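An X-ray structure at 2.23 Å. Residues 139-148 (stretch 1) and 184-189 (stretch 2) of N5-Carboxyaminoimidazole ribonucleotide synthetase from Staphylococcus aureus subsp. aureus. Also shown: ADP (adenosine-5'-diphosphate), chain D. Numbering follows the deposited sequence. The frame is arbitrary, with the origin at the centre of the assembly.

Stretch 1 (139-148) KAIETLGYPF
Stretch 2, residues 184-189: VAEKYL

How does the helix approach the strand? Residues 139-143 are helical, in a helix that begins earlier in the chain, and Ala140 (phi/psi -74/-38) points its CB toward strand 184-187. Its CA lies 6.7 Å from Ala185 CA, close enough for Ala140 CB to meet Ala185 CB at 4.1 Å, two methyls in apolar contact. Thr143, chi1 m, turns back instead: its OG1 donates to Lys139 O at 2.7 Å.

What does Leu144 add? It leaves helical geometry at -130/-36 and points toward the strand, with chi1 -43° (m) and chi2 155° (t), so that CD1 reaches Ala185 CB at 3.8 Å. Its carbonyl is also used: Lys187 NZ donates to Leu144 O at 3.2 Å. The CA-to-CB bond of Lys187 points away, but its side chain (m, t, t, m) brings the ammonium back.

How does the chain turn into the pairing? Gly145 takes positive phi (76/170), a conformation that favours glycine, and Tyr146 (-78/136) points away. A cis peptide bond precedes Pro147 (-86/163, C-gamma endo), whose CB packs on Tyr188 CB at 3.8 Å. Tyr188 N donates a weak hydrogen bond to Pro147 O, 3.4 Å long.

Where do the backbones pair? Phe148 (-159/162) and Lys187 (-54/132) form an antiparallel, non-hydrogen-bonded bridge, CA to CA 4.4 Å, with diverging side chains. Phe148, chi1 p and chi2 -82°, places CD2 3.9 Å from Ala185 CB, the methyl that Ala140 and Leu144 also touch.

What does the strand side of the contact, Glu186 to Leu189, hold besides stretch 1? ADP N6 donates to Glu186 OE2 and to Lys187 O, both at 2.8 Å, while Leu189 N donates to ADP N1 at 3.1 Å. Tyr188, chi1 t, lays one ring face against the adenine, its CE1 3.5 Å from ADP C2.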

# COMPACT_ATOMS: atom_id res chain seq x y z
N LYS A 139 -49.63 -5.86 10.62
CA LYS A 139 -49.23 -6.93 9.70
C LYS A 139 -47.89 -7.60 10.04
O LYS A 139 -47.74 -8.79 9.81
CB LYS A 139 -49.21 -6.46 8.24
CG LYS A 139 -49.68 -7.55 7.27
CD LYS A 139 -51.00 -8.22 7.77
CE LYS A 139 -52.19 -7.23 7.78
NZ LYS A 139 -53.26 -7.54 8.79
N ALA A 140 -46.95 -6.83 10.58
CA ALA A 140 -45.61 -7.36 10.92
C ALA A 140 -45.60 -8.26 12.16
O ALA A 140 -44.87 -9.27 12.21
CB ALA A 140 -44.59 -6.23 11.08
N ILE A 141 -46.42 -7.90 13.16
CA ILE A 141 -46.57 -8.72 14.36
C ILE A 141 -47.22 -10.03 13.93
O ILE A 141 -46.84 -11.10 14.41
CB ILE A 141 -47.41 -8.03 15.47
CG1 ILE A 141 -46.71 -6.77 15.98
CG2 ILE A 141 -47.69 -9.00 16.63
CD1 ILE A 141 -47.52 -6.00 17.01
N GLU A 142 -48.16 -9.94 12.99
CA GLU A 142 -48.88 -11.11 12.48
C GLU A 142 -48.01 -12.05 11.62
O GLU A 142 -48.01 -13.27 11.83
CB GLU A 142 -50.11 -10.65 11.68
CG GLU A 142 -50.80 -11.77 10.90
CD GLU A 142 -52.01 -11.27 10.15
OE1 GLU A 142 -52.85 -10.58 10.77
OE2 GLU A 142 -52.11 -11.57 8.94
N THR A 143 -47.28 -11.45 10.69
CA THR A 143 -46.58 -12.16 9.61
C THR A 143 -45.14 -12.57 9.95
O THR A 143 -44.51 -13.32 9.19
CB THR A 143 -46.61 -11.30 8.34
OG1 THR A 143 -47.95 -10.85 8.11
CG2 THR A 143 -46.11 -12.07 7.10
N LEU A 144 -44.61 -12.07 11.06
CA LEU A 144 -43.23 -12.38 11.46
C LEU A 144 -43.18 -12.84 12.93
O LEU A 144 -42.40 -13.72 13.29
CB LEU A 144 -42.32 -11.17 11.29
CG LEU A 144 -42.36 -10.24 10.07
CD1 LEU A 144 -41.82 -8.88 10.49
CD2 LEU A 144 -41.58 -10.77 8.87
N GLY A 145 -44.04 -12.23 13.76
CA GLY A 145 -44.06 -12.52 15.20
C GLY A 145 -42.92 -11.89 15.98
O GLY A 145 -41.96 -11.35 15.39
N TYR A 146 -43.03 -11.94 17.31
CA TYR A 146 -41.94 -11.55 18.21
C TYR A 146 -40.86 -12.65 18.30
O TYR A 146 -41.20 -13.84 18.41
CB TYR A 146 -42.47 -11.27 19.60
CG TYR A 146 -43.46 -10.14 19.70
CD1 TYR A 146 -43.13 -8.85 19.29
CD2 TYR A 146 -44.73 -10.35 20.22
CE1 TYR A 146 -44.05 -7.80 19.39
CE2 TYR A 146 -45.65 -9.32 20.32
CZ TYR A 146 -45.31 -8.05 19.91
OH TYR A 146 -46.23 -7.03 20.01
N PRO A 147 -39.57 -12.27 18.24
CA PRO A 147 -39.06 -10.91 18.04
C PRO A 147 -38.96 -10.53 16.57
O PRO A 147 -39.02 -11.40 15.71
CB PRO A 147 -37.66 -10.95 18.67
CG PRO A 147 -37.42 -12.40 19.09
CD PRO A 147 -38.47 -13.23 18.44
N PHE A 148 -38.85 -9.23 16.31
CA PHE A 148 -38.60 -8.68 14.96
C PHE A 148 -38.00 -7.27 15.04
O PHE A 148 -38.07 -6.59 16.08
CB PHE A 148 -39.86 -8.70 14.08
CG PHE A 148 -40.89 -7.66 14.45
CD1 PHE A 148 -41.79 -7.90 15.49
CD2 PHE A 148 -40.97 -6.46 13.75
CE1 PHE A 148 -42.75 -6.95 15.84
CE2 PHE A 148 -41.93 -5.50 14.08
CZ PHE A 148 -42.82 -5.75 15.13
N VAL A 184 -38.78 -1.05 6.87
CA VAL A 184 -38.98 -2.48 6.63
C VAL A 184 -38.88 -3.21 7.95
O VAL A 184 -38.09 -2.83 8.81
CB VAL A 184 -37.93 -3.11 5.72
CG1 VAL A 184 -38.44 -4.44 5.22
CG2 VAL A 184 -37.57 -2.22 4.54
N ALA A 185 -39.69 -4.26 8.11
CA ALA A 185 -39.52 -5.19 9.24
C ALA A 185 -39.10 -6.60 8.78
O ALA A 185 -39.42 -7.03 7.67
CB ALA A 185 -40.78 -5.22 10.09
N GLU A 186 -38.35 -7.30 9.62
CA GLU A 186 -37.82 -8.63 9.31
C GLU A 186 -37.63 -9.40 10.62
O GLU A 186 -37.43 -8.79 11.68
CB GLU A 186 -36.47 -8.52 8.55
CG GLU A 186 -35.44 -7.69 9.29
CD GLU A 186 -34.05 -7.74 8.69
OE1 GLU A 186 -33.73 -6.78 7.93
OE2 GLU A 186 -33.27 -8.70 8.99
N LYS A 187 -37.72 -10.72 10.56
CA LYS A 187 -37.53 -11.55 11.76
C LYS A 187 -36.20 -11.26 12.49
O LYS A 187 -35.11 -11.22 11.86
CB LYS A 187 -37.59 -13.04 11.39
CG LYS A 187 -38.99 -13.66 11.28
CD LYS A 187 -38.89 -15.15 10.88
CE LYS A 187 -40.27 -15.87 10.87
NZ LYS A 187 -40.75 -16.21 12.23
N TYR A 188 -36.27 -11.08 13.81
CA TYR A 188 -35.04 -11.04 14.61
C TYR A 188 -34.60 -12.48 14.93
O TYR A 188 -35.29 -13.21 15.67
CB TYR A 188 -35.19 -10.20 15.87
CG TYR A 188 -33.88 -9.91 16.56
CD1 TYR A 188 -33.03 -8.89 16.09
CD2 TYR A 188 -33.49 -10.63 17.70
CE1 TYR A 188 -31.81 -8.61 16.72
CE2 TYR A 188 -32.27 -10.36 18.35
CZ TYR A 188 -31.44 -9.34 17.85
OH TYR A 188 -30.25 -9.06 18.48
N LEU A 189 -33.47 -12.87 14.32
CA LEU A 189 -32.94 -14.20 14.39
C LEU A 189 -32.04 -14.40 15.58
O LEU A 189 -31.52 -13.45 16.13
CB LEU A 189 -32.10 -14.51 13.14
CG LEU A 189 -32.77 -14.48 11.76
CD1 LEU A 189 -31.73 -14.77 10.68
CD2 LEU A 189 -33.89 -15.46 11.70
PB ADP D . -26.35 -1.65 8.81
O1B ADP D . -26.75 -1.62 7.35
O2B ADP D . -25.03 -2.24 9.19
O3B ADP D . -26.62 -0.33 9.47
PA ADP D . -27.59 -4.17 9.25
O1A ADP D . -28.97 -4.39 8.68
O2A ADP D . -26.40 -4.70 8.50
O3A ADP D . -27.42 -2.59 9.56
O5' ADP D . -27.51 -4.75 10.75
C5' ADP D . -26.42 -4.44 11.60
C4' ADP D . -26.29 -5.54 12.64
O4' ADP D . -27.51 -5.69 13.41
C3' ADP D . -26.01 -6.91 12.01
O3' ADP D . -24.62 -7.18 11.78
C2' ADP D . -26.59 -7.86 13.05
O2' ADP D . -25.60 -8.21 14.01
C1' ADP D . -27.72 -7.08 13.71
N9 ADP D . -28.94 -7.53 12.99
C8 ADP D . -29.49 -6.91 11.93
N7 ADP D . -30.57 -7.58 11.46
C5 ADP D . -30.71 -8.66 12.27
C6 ADP D . -31.67 -9.79 12.36
N6 ADP D . -32.69 -9.87 11.45
N1 ADP D . -31.47 -10.70 13.33
C2 ADP D . -30.45 -10.61 14.22
N3 ADP D . -29.54 -9.62 14.21
C4 ADP D . -29.63 -8.63 13.27